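Local coordinates for pirin-like protein YhaK (Escherichia coli, PDB 2VEC) that is a monomeric cytoplasmic bicupin of the pirin family, apparently redox-sensitive, and has no quercetin 2,3-dioxygenase activity, at residues Y98-G103 against V122-H127; N104-S109 against P151-L156; G211-L216 against I239-D244. All coordinates share one frame; numbering follows the deposited sequence.

Interaction 1 (Y98-G103 against V122-H127); sequences YRDSEG and VSYSEH
The phenol ring of Tyr98 and the side chain of Glu126 run side by side in the same direction, with ring and carboxylate planes 45° apart. The glutamate approaches the ring obliquely along its CE1 side, where Glu126 CG lies 3.5 Å from Tyr98 CE1. At the far end Tyr98 OH donates to Glu126 OE2 over 2.7 Å, reaching the oxygen from above the carboxylate plane. The same OE2 also takes a salt bridge from Arg137. The second ring, Tyr124, has Asp100 alongside it: Asp100 CB comes obliquely to within 3.5 Å of Tyr124 CD1, and the carboxylate stands almost upright to the ring, at 80°. A water lies between Asp100 OD2 and Tyr124 OH, and that hydroxyl is bonded as well to the backbone of Gln119.

These two pairs lie on one face of the antiparallel sheet. Arg99 and Ser125, on the other face, form the hydrogen-bonded pair between them, with bonds in both directions, Ser125 N to Arg99 O being 2.7 Å.

From Asp100 the chain makes a type I turn to Gly103, and Asp100 OD1 holds it as an Asx turn by accepting from Glu102 N at 2.7 Å. Ser101 carries the pairing past the strand end. Its OG sits between its own backbone N and carbonyl carbon (chi1 46°), from where it accepts from Ser123 N at 2.9 Å, while Ser101 N donates to Ser123 O. Val122 CG1 packs against this hydroxyl, 3.5 Å from Ser101 OG.

With the tyrosine hydroxyl and Arg137 both on OE2, the buried Glu126 is probably stabilised as a carboxylate, and the serine hydroxyl stands in for a backbone acceptor where the strand gives way to the turn.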
loop_
_atom_site.group_PDB
_atom_site.type_symbol
_atom_site.label_atom_id
_atom_site.label_comp_id
_atom_site.label_asym_id
_atom_site.label_seq_id
_atom_site.Cartn_x
_atom_site.Cartn_y
_atom_site.Cartn_z
ATOM N N TYR A 98 -5.739 -15.533 5.131
ATOM C CA TYR A 98 -4.271 -15.567 5.092
ATOM C C TYR A 98 -3.789 -16.537 6.140
ATOM O O TYR A 98 -4.110 -16.369 7.307
ATOM C CB TYR A 98 -3.692 -14.162 5.358
ATOM C CG TYR A 98 -4.098 -13.240 4.256
ATOM C CD1 TYR A 98 -3.299 -13.098 3.135
ATOM C CD2 TYR A 98 -5.328 -12.590 4.292
ATOM C CE1 TYR A 98 -3.707 -12.295 2.078
ATOM C CE2 TYR A 98 -5.732 -11.771 3.254
ATOM C CZ TYR A 98 -4.926 -11.645 2.143
ATOM O OH TYR A 98 -5.320 -10.855 1.098
ATOM N N ARG A 99 -3.060 -17.570 5.731
ATOM C CA ARG A 99 -2.586 -18.571 6.685
ATOM C C ARG A 99 -1.085 -18.728 6.595
ATOM O O ARG A 99 -0.489 -18.519 5.534
ATOM C CB ARG A 99 -3.266 -19.928 6.452
ATOM C CG ARG A 99 -4.778 -19.876 6.525
ATOM C CD ARG A 99 -5.422 -21.277 6.549
ATOM N NE ARG A 99 -6.798 -21.208 7.041
ATOM C CZ ARG A 99 -7.794 -21.986 6.614
ATOM N NH1 ARG A 99 -7.572 -22.902 5.670
ATOM N NH2 ARG A 99 -9.023 -21.850 7.122
ATOM N N ASP A 100 -0.460 -19.096 7.707
ATOM C CA ASP A 100 0.959 -19.377 7.661
ATOM C C ASP A 100 1.269 -20.779 8.177
ATOM O O ASP A 100 0.399 -21.438 8.739
ATOM C CB ASP A 100 1.783 -18.268 8.337
ATOM C CG ASP A 100 1.760 -18.316 9.857
ATOM O OD1 ASP A 100 1.508 -19.378 10.483
ATOM O OD2 ASP A 100 2.076 -17.267 10.449
ATOM N N SER A 101 2.493 -21.239 7.967
ATOM C CA SER A 101 2.856 -22.601 8.366
ATOM C C SER A 101 2.938 -22.828 9.881
ATOM O O SER A 101 3.108 -23.964 10.324
ATOM C CB SER A 101 4.134 -23.063 7.660
ATOM O OG SER A 101 5.152 -22.081 7.699
ATOM N N GLU A 102 2.828 -21.757 10.668
ATOM C CA GLU A 102 2.863 -21.847 12.135
ATOM C C GLU A 102 1.467 -21.890 12.761
ATOM O O GLU A 102 1.325 -21.936 13.990
ATOM C CB GLU A 102 3.687 -20.703 12.742
ATOM C CG GLU A 102 5.172 -20.711 12.381
ATOM C CD GLU A 102 5.887 -22.009 12.755
ATOM O OE1 GLU A 102 5.704 -22.506 13.889
ATOM O OE2 GLU A 102 6.642 -22.528 11.905
ATOM N N GLY A 103 0.436 -21.899 11.919
ATOM C CA GLY A 103 -0.938 -22.004 12.404
ATOM C C GLY A 103 -1.691 -20.683 12.495
ATOM O O GLY A 103 -2.913 -20.687 12.714
ATOM N N VAL A 122 9.046 -19.192 7.175
ATOM C CA VAL A 122 7.643 -19.495 7.384
ATOM C C VAL A 122 6.944 -19.329 6.029
ATOM O O VAL A 122 7.271 -18.424 5.288
ATOM C CB VAL A 122 7.048 -18.619 8.530
ATOM C CG1 VAL A 122 5.527 -18.741 8.609
ATOM C CG2 VAL A 122 7.709 -18.991 9.883
ATOM N N SER A 123 6.021 -20.224 5.700
ATOM C CA SER A 123 5.276 -20.156 4.440
ATOM C C SER A 123 3.922 -19.512 4.661
ATOM O O SER A 123 3.278 -19.764 5.681
ATOM C CB SER A 123 5.072 -21.555 3.850
ATOM O OG SER A 123 6.207 -21.968 3.118
ATOM N N TYR A 124 3.471 -18.740 3.670
ATOM C CA TYR A 124 2.268 -17.939 3.774
ATOM C C TYR A 124 1.343 -18.183 2.600
ATOM O O TYR A 124 1.785 -18.226 1.455
ATOM C CB TYR A 124 2.646 -16.432 3.818
ATOM C CG TYR A 124 3.441 -16.070 5.048
ATOM C CD1 TYR A 124 2.804 -15.641 6.222
ATOM C CD2 TYR A 124 4.841 -16.186 5.058
ATOM C CE1 TYR A 124 3.564 -15.309 7.385
ATOM C CE2 TYR A 124 5.583 -15.880 6.193
ATOM C CZ TYR A 124 4.947 -15.444 7.349
ATOM O OH TYR A 124 5.722 -15.158 8.463
ATOM N N SER A 125 0.052 -18.304 2.879
ATOM C CA SER A 125 -0.917 -18.562 1.822
ATOM C C SER A 125 -2.066 -17.567 1.859
ATOM O O SER A 125 -2.394 -17.012 2.909
ATOM C CB SER A 125 -1.437 -19.998 1.907
ATOM O OG SER A 125 -2.408 -20.134 2.922
ATOM N N GLU A 126 -2.668 -17.344 0.697
ATOM C CA GLU A 126 -3.729 -16.364 0.551
ATOM C C GLU A 126 -4.832 -17.007 -0.264
ATOM O O GLU A 126 -4.587 -17.418 -1.395
ATOM C CB GLU A 126 -3.190 -15.104 -0.147
ATOM C CG GLU A 126 -4.262 -14.235 -0.826
ATOM C CD GLU A 126 -3.721 -12.903 -1.355
ATOM O OE1 GLU A 126 -2.589 -12.864 -1.889
ATOM O OE2 GLU A 126 -4.442 -11.887 -1.228
ATOM N N HIS A 127 -6.023 -17.130 0.320
ATOM C CA HIS A 127 -7.151 -17.798 -0.359
ATOM C C HIS A 127 -8.338 -16.870 -0.493
ATOM O O HIS A 127 -8.701 -16.187 0.468
ATOM C CB HIS A 127 -7.677 -19.022 0.412
ATOM C CG HIS A 127 -6.651 -20.065 0.738
ATOM N ND1 HIS A 127 -5.354 -20.036 0.264
ATOM C CD2 HIS A 127 -6.751 -21.193 1.486
ATOM C CE1 HIS A 127 -4.698 -21.094 0.715
ATOM N NE2 HIS A 127 -5.521 -21.810 1.462
HETATM O O HOH W 1 4.371 -15.475 10.540
#

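Interaction 2 (N104-S109 against P151-L156); sequences NHVQAS and PLIQKL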
loop_
_atom_site.group_PDB
_atom_site.type_symbol
_atom_site.label_atom_id
_atom_site.label_comp_id
_atom_site.label_asym_id
_atom_site.label_seq_id
_atom_site.Cartn_x
_atom_site.Cartn_y
_atom_site.Cartn_z
ATOM N N ASN A 104 -0.983 -19.562 12.336
ATOM C CA ASN A 104 -1.608 -18.237 12.410
ATOM C C ASN A 104 -2.541 -17.991 11.230
ATOM O O ASN A 104 -2.250 -18.404 10.106
ATOM C CB ASN A 104 -0.572 -17.126 12.478
ATOM C CG ASN A 104 0.393 -17.292 13.619
ATOM O OD1 ASN A 104 1.602 -17.287 13.412
ATOM N ND2 ASN A 104 -0.128 -17.424 14.835
ATOM N N HIS A 105 -3.677 -17.352 11.498
ATOM C CA HIS A 105 -4.668 -17.094 10.455
ATOM C C HIS A 105 -5.419 -15.797 10.712
ATOM O O HIS A 105 -5.597 -15.372 11.863
ATOM C CB HIS A 105 -5.653 -18.253 10.335
ATOM C CG HIS A 105 -6.335 -18.587 11.623
ATOM N ND1 HIS A 105 -7.519 -17.997 12.011
ATOM C CD2 HIS A 105 -5.983 -19.425 12.628
ATOM C CE1 HIS A 105 -7.874 -18.469 13.194
ATOM N NE2 HIS A 105 -6.959 -19.336 13.591
ATOM N N VAL A 106 -5.868 -15.180 9.619
ATOM C CA VAL A 106 -6.636 -13.959 9.688
ATOM C C VAL A 106 -7.421 -13.864 8.391
ATOM O O VAL A 106 -6.938 -14.278 7.345
ATOM C CB VAL A 106 -5.693 -12.726 9.894
ATOM C CG1 VAL A 106 -4.675 -12.584 8.729
ATOM C CG2 VAL A 106 -6.491 -11.442 10.114
ATOM N N GLN A 107 -8.631 -13.328 8.476
ATOM C CA GLN A 107 -9.458 -13.037 7.302
ATOM C C GLN A 107 -9.527 -11.528 7.110
ATOM O O GLN A 107 -9.603 -10.780 8.088
ATOM C CB GLN A 107 -10.894 -13.526 7.512
ATOM C CG GLN A 107 -11.063 -14.988 7.822
ATOM C CD GLN A 107 -12.534 -15.306 8.162
ATOM O OE1 GLN A 107 -13.449 -14.654 7.647
ATOM N NE2 GLN A 107 -12.756 -16.281 9.034
ATOM N N ALA A 108 -9.549 -11.080 5.859
ATOM C CA ALA A 108 -9.686 -9.646 5.572
ATOM C C ALA A 108 -10.673 -9.405 4.440
ATOM O O ALA A 108 -10.540 -10.019 3.407
ATOM C CB ALA A 108 -8.344 -9.047 5.220
ATOM N N SER A 109 -11.652 -8.528 4.650
ATOM C CA SER A 109 -12.602 -8.116 3.591
ATOM C C SER A 109 -12.289 -6.735 3.008
ATOM O O SER A 109 -11.427 -6.009 3.498
ATOM C CB SER A 109 -14.032 -8.094 4.111
ATOM O OG SER A 109 -14.360 -9.267 4.829
ATOM N N PRO A 151 4.042 -7.110 16.038
ATOM C CA PRO A 151 3.008 -8.158 16.101
ATOM C C PRO A 151 2.975 -8.934 14.777
ATOM O O PRO A 151 3.205 -8.345 13.729
ATOM C CB PRO A 151 1.701 -7.355 16.260
ATOM C CG PRO A 151 2.091 -6.057 16.774
ATOM C CD PRO A 151 3.450 -5.763 16.131
ATOM N N LEU A 152 2.729 -10.244 14.825
ATOM C CA LEU A 152 2.666 -11.066 13.600
ATOM C C LEU A 152 1.599 -10.562 12.630
ATOM O O LEU A 152 1.830 -10.508 11.424
ATOM C CB LEU A 152 2.357 -12.542 13.951
ATOM C CG LEU A 152 3.490 -13.329 14.617
ATOM C CD1 LEU A 152 3.080 -14.783 14.740
ATOM C CD2 LEU A 152 4.777 -13.201 13.838
ATOM N N ILE A 153 0.421 -10.209 13.157
ATOM C CA ILE A 153 -0.725 -9.846 12.326
ATOM C C ILE A 153 -1.432 -8.648 12.950
ATOM O O ILE A 153 -1.733 -8.654 14.164
ATOM C CB ILE A 153 -1.729 -11.035 12.275
ATOM C CG1 ILE A 153 -1.129 -12.246 11.546
ATOM C CG2 ILE A 153 -3.115 -10.609 11.647
ATOM C CD1 ILE A 153 -1.930 -13.546 11.734
ATOM N N GLN A 154 -1.670 -7.620 12.145
ATOM C CA GLN A 154 -2.507 -6.491 12.547
ATOM C C GLN A 154 -3.464 -6.194 11.410
ATOM O O GLN A 154 -3.109 -6.369 10.215
ATOM C CB GLN A 154 -1.660 -5.259 12.773
ATOM C CG GLN A 154 -0.590 -5.438 13.850
ATOM C CD GLN A 154 0.393 -4.294 13.803
ATOM O OE1 GLN A 154 0.125 -3.210 14.325
ATOM N NE2 GLN A 154 1.521 -4.515 13.152
ATOM N N LYS A 155 -4.648 -5.701 11.756
ATOM C CA LYS A 155 -5.578 -5.220 10.739
ATOM C C LYS A 155 -6.072 -3.832 11.105
ATOM O O LYS A 155 -6.119 -3.500 12.285
ATOM C CB LYS A 155 -6.795 -6.143 10.696
ATOM C CG LYS A 155 -6.582 -7.458 9.987
ATOM C CD LYS A 155 -7.942 -8.028 9.510
ATOM C CE LYS A 155 -8.904 -8.393 10.635
ATOM N NZ LYS A 155 -10.185 -8.921 9.982
ATOM N N LEU A 156 -6.504 -3.066 10.100
ATOM C CA LEU A 156 -7.044 -1.721 10.275
ATOM C C LEU A 156 -8.237 -1.526 9.345
ATOM O O LEU A 156 -8.207 -1.891 8.160
ATOM C CB LEU A 156 -5.960 -0.645 9.975
ATOM C CG LEU A 156 -6.370 0.852 9.910
ATOM C CD1 LEU A 156 -5.261 1.728 10.440
ATOM C CD2 LEU A 156 -6.707 1.281 8.453
#
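Lys155 and Gln107 make the polar link of this contact. The lysine ammonium, NZ, donates to the backbone carbonyl Gln107 O over 2.7 Å, coming in almost straight down the C=O bond (169°). A bend at chi3 (-65°) in an otherwise extended lysine turns the last two atoms back to that oxygen. NZ has a second partner in the carboxylate of Glu112, which probably offsets its charge, while the carbonyl, on a strand at the margin of its sheet, gains a donor.

The rest is apolar. Val106 and Ile153 reach for each other tip to tip across the gap between the backbones, Val106 CB resting 3.8 Å from Ile153 CG2. The lysine methylenes slide past the valine in the opposite direction, Lys155 CD lying 3.8 Å from Val106 CG2, a branch that also touches Ile153 CG2. The long arm of Ile153 leans the other way along the strand and sets its CD1 3.9 Å from Asn104 CB. Leu114, on the strand next to 153-157, packs against both Val106 and Ile153 and carries the apolar layer inward.

The backbones of the two strands do not pair. Their axes run 8.7 Å apart and nearly parallel, and each strand lies at the margin of its own sheet, 105-109 ending the four-stranded one and 153-157 the six-stranded one. Facing side chains meeting between two sheets, with a lysine bridging at the surface, is the arrangement found where the two sheets of the N-terminal cupin beta-sandwich meet at their margins.

Interaction 3 (G211-L216 against I239-D244); sequences GKFHAL and ITLVAD
His214 and Asp244 are brought together by their first torsions. With chi1 55° the imidazole stands between its own backbone N and carbonyl carbon, and the aspartate, its CG anti to the carbonyl carbon (chi1 -66°), meets it at the ring edge. His214 ND1 donates over 2.7 Å in a nearly straight bond (169°) to Asp244 OD2, which accepts with its syn lone pair, ring and carboxylate being almost coplanar. Val242 lies over one face of the imidazole, its CB 3.9 Å from the ring centroid in a CH-pi contact, and Val242 CG2 continues to Leu216 CD1 at 4.0 Å.

On the opposite face of this antiparallel sheet, Leu241 CD2 touches the edge of the Phe213 ring, 3.9 Å from CE2, and also packs on Ala215 CB at 3.8 Å. Phe213 and Ala215 go on to meet Leu206 of the facing sheet. Backbone bonds tie His214 to Val242 and Leu216 to Thr240 in both directions, and Asp244 N closes the end on Lys212 O at 2.9 Å.

The in-plane bond and Val242 on one face limit rotation of the ring. The bond requires a proton on ND1, and the carboxylate would probably favour the charged imidazolium.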
loop_
_atom_site.group_PDB
_atom_site.type_symbol
_atom_site.label_atom_id
_atom_site.label_comp_id
_atom_site.label_asym_id
_atom_site.label_seq_id
_atom_site.Cartn_x
_atom_site.Cartn_y
_atom_site.Cartn_z
ATOM N N GLY A 211 -8.279 6.414 -10.287
ATOM C CA GLY A 211 -8.330 7.837 -10.658
ATOM C C GLY A 211 -6.978 8.499 -10.875
ATOM O O GLY A 211 -5.910 7.905 -10.691
ATOM N N LYS A 212 -7.034 9.749 -11.309
ATOM C CA LYS A 212 -5.835 10.480 -11.695
ATOM C C LYS A 212 -5.682 11.684 -10.767
ATOM O O LYS A 212 -6.664 12.166 -10.197
ATOM C CB LYS A 212 -5.926 10.904 -13.156
ATOM C CG LYS A 212 -7.162 11.651 -13.499
ATOM C CD LYS A 212 -7.231 11.950 -15.020
ATOM C CE LYS A 212 -8.657 12.274 -15.437
ATOM N NZ LYS A 212 -8.640 13.034 -16.743
ATOM N N PHE A 213 -4.447 12.146 -10.588
ATOM C CA PHE A 213 -4.179 13.216 -9.640
ATOM C C PHE A 213 -2.823 13.808 -9.925
ATOM O O PHE A 213 -2.045 13.240 -10.691
ATOM C CB PHE A 213 -4.283 12.733 -8.180
ATOM C CG PHE A 213 -3.226 11.739 -7.724
ATOM C CD1 PHE A 213 -3.205 10.420 -8.202
ATOM C CD2 PHE A 213 -2.298 12.094 -6.734
ATOM C CE1 PHE A 213 -2.239 9.463 -7.711
ATOM C CE2 PHE A 213 -1.334 11.163 -6.255
ATOM C CZ PHE A 213 -1.319 9.833 -6.735
ATOM N N HIS A 214 -2.550 14.960 -9.327
ATOM C CA HIS A 214 -1.214 15.501 -9.427
ATOM C C HIS A 214 -0.689 15.938 -8.088
ATOM O O HIS A 214 -1.439 16.083 -7.130
ATOM C CB HIS A 214 -1.133 16.628 -10.464
ATOM C CG HIS A 214 -2.111 17.750 -10.243
ATOM N ND1 HIS A 214 -3.451 17.649 -10.562
ATOM C CD2 HIS A 214 -1.933 19.004 -9.756
ATOM C CE1 HIS A 214 -4.057 18.791 -10.274
ATOM N NE2 HIS A 214 -3.152 19.640 -9.813
ATOM N N ALA A 215 0.626 16.075 -8.008
ATOM C CA ALA A 215 1.249 16.502 -6.775
ATOM C C ALA A 215 1.889 17.863 -6.996
ATOM O O ALA A 215 2.474 18.116 -8.054
ATOM C CB ALA A 215 2.268 15.507 -6.341
ATOM N N LEU A 216 1.745 18.731 -5.994
ATOM C CA LEU A 216 2.422 20.020 -5.924
ATOM C C LEU A 216 3.381 20.062 -4.741
ATOM O O LEU A 216 3.121 19.476 -3.682
ATOM C CB LEU A 216 1.413 21.162 -5.732
ATOM C CG LEU A 216 0.026 21.091 -6.381
ATOM C CD1 LEU A 216 -0.897 22.123 -5.742
ATOM C CD2 LEU A 216 0.236 21.451 -7.836
ATOM N N ILE A 239 4.042 17.932 0.594
ATOM C CA ILE A 239 3.465 17.565 -0.696
ATOM C C ILE A 239 1.942 17.723 -0.625
ATOM O O ILE A 239 1.305 17.298 0.351
ATOM C CB ILE A 239 3.778 16.094 -1.097
ATOM C CG1 ILE A 239 5.299 15.841 -1.266
ATOM C CG2 ILE A 239 3.121 15.793 -2.429
ATOM C CD1 ILE A 239 5.638 14.353 -1.536
ATOM N N THR A 240 1.380 18.367 -1.640
ATOM C CA THR A 240 -0.061 18.534 -1.744
ATOM C C THR A 240 -0.510 17.716 -2.922
ATOM O O THR A 240 0.098 17.812 -3.995
ATOM C CB THR A 240 -0.456 19.995 -1.998
ATOM O OG1 THR A 240 -0.100 20.772 -0.864
ATOM C CG2 THR A 240 -1.961 20.113 -2.209
ATOM N N LEU A 241 -1.565 16.926 -2.711
ATOM C CA LEU A 241 -2.138 16.090 -3.749
ATOM C C LEU A 241 -3.472 16.645 -4.150
ATOM O O LEU A 241 -4.299 16.981 -3.285
ATOM C CB LEU A 241 -2.381 14.672 -3.226
ATOM C CG LEU A 241 -1.140 13.888 -2.747
ATOM C CD1 LEU A 241 -1.579 12.481 -2.415
ATOM C CD2 LEU A 241 -0.022 13.921 -3.804
ATOM N N VAL A 242 -3.725 16.679 -5.456
ATOM C CA VAL A 242 -4.981 17.280 -5.951
ATOM C C VAL A 242 -5.646 16.295 -6.913
ATOM O O VAL A 242 -5.004 15.838 -7.885
ATOM C CB VAL A 242 -4.732 18.617 -6.708
ATOM C CG1 VAL A 242 -6.064 19.238 -7.180
ATOM C CG2 VAL A 242 -3.948 19.613 -5.838
ATOM N N ALA A 243 -6.913 15.974 -6.659
ATOM C CA ALA A 243 -7.603 14.992 -7.488
ATOM C C ALA A 243 -8.058 15.580 -8.813
ATOM O O ALA A 243 -8.614 16.669 -8.854
ATOM C CB ALA A 243 -8.786 14.364 -6.736
ATOM N N ASP A 244 -7.790 14.842 -9.891
ATOM C CA ASP A 244 -8.247 15.223 -11.209
ATOM C C ASP A 244 -9.415 14.402 -11.682
ATOM O O ASP A 244 -9.935 14.642 -12.775
ATOM C CB ASP A 244 -7.109 15.103 -12.197
ATOM C CG ASP A 244 -6.032 16.088 -11.918
ATOM O OD1 ASP A 244 -6.361 17.281 -11.792
ATOM O OD2 ASP A 244 -4.876 15.661 -11.772
#

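From the N terminus, interaction 1 comes first, joining neighbouring strands 95-100 and 124-128 of a four-stranded sheet. The loop it closes passes through strand 105-109 and then strand 112-116 of the other, six-stranded sheet. Interaction 2 starts within that loop, at 104-109, and closes only at 151-156, so the two cross. They share a sheet, since strands 95-100 and 105-109 are neighbours and Tyr98 bonds to Val106. Interaction 2 ties that sheet to the six-stranded one facing it. Interaction 3 follows in series in the C-terminal cupin, its centre about 37 Å from that of interaction 1; it closes the 22-residue stretch between 216 and 239 and pairs strands in that domain's own four-stranded sheet.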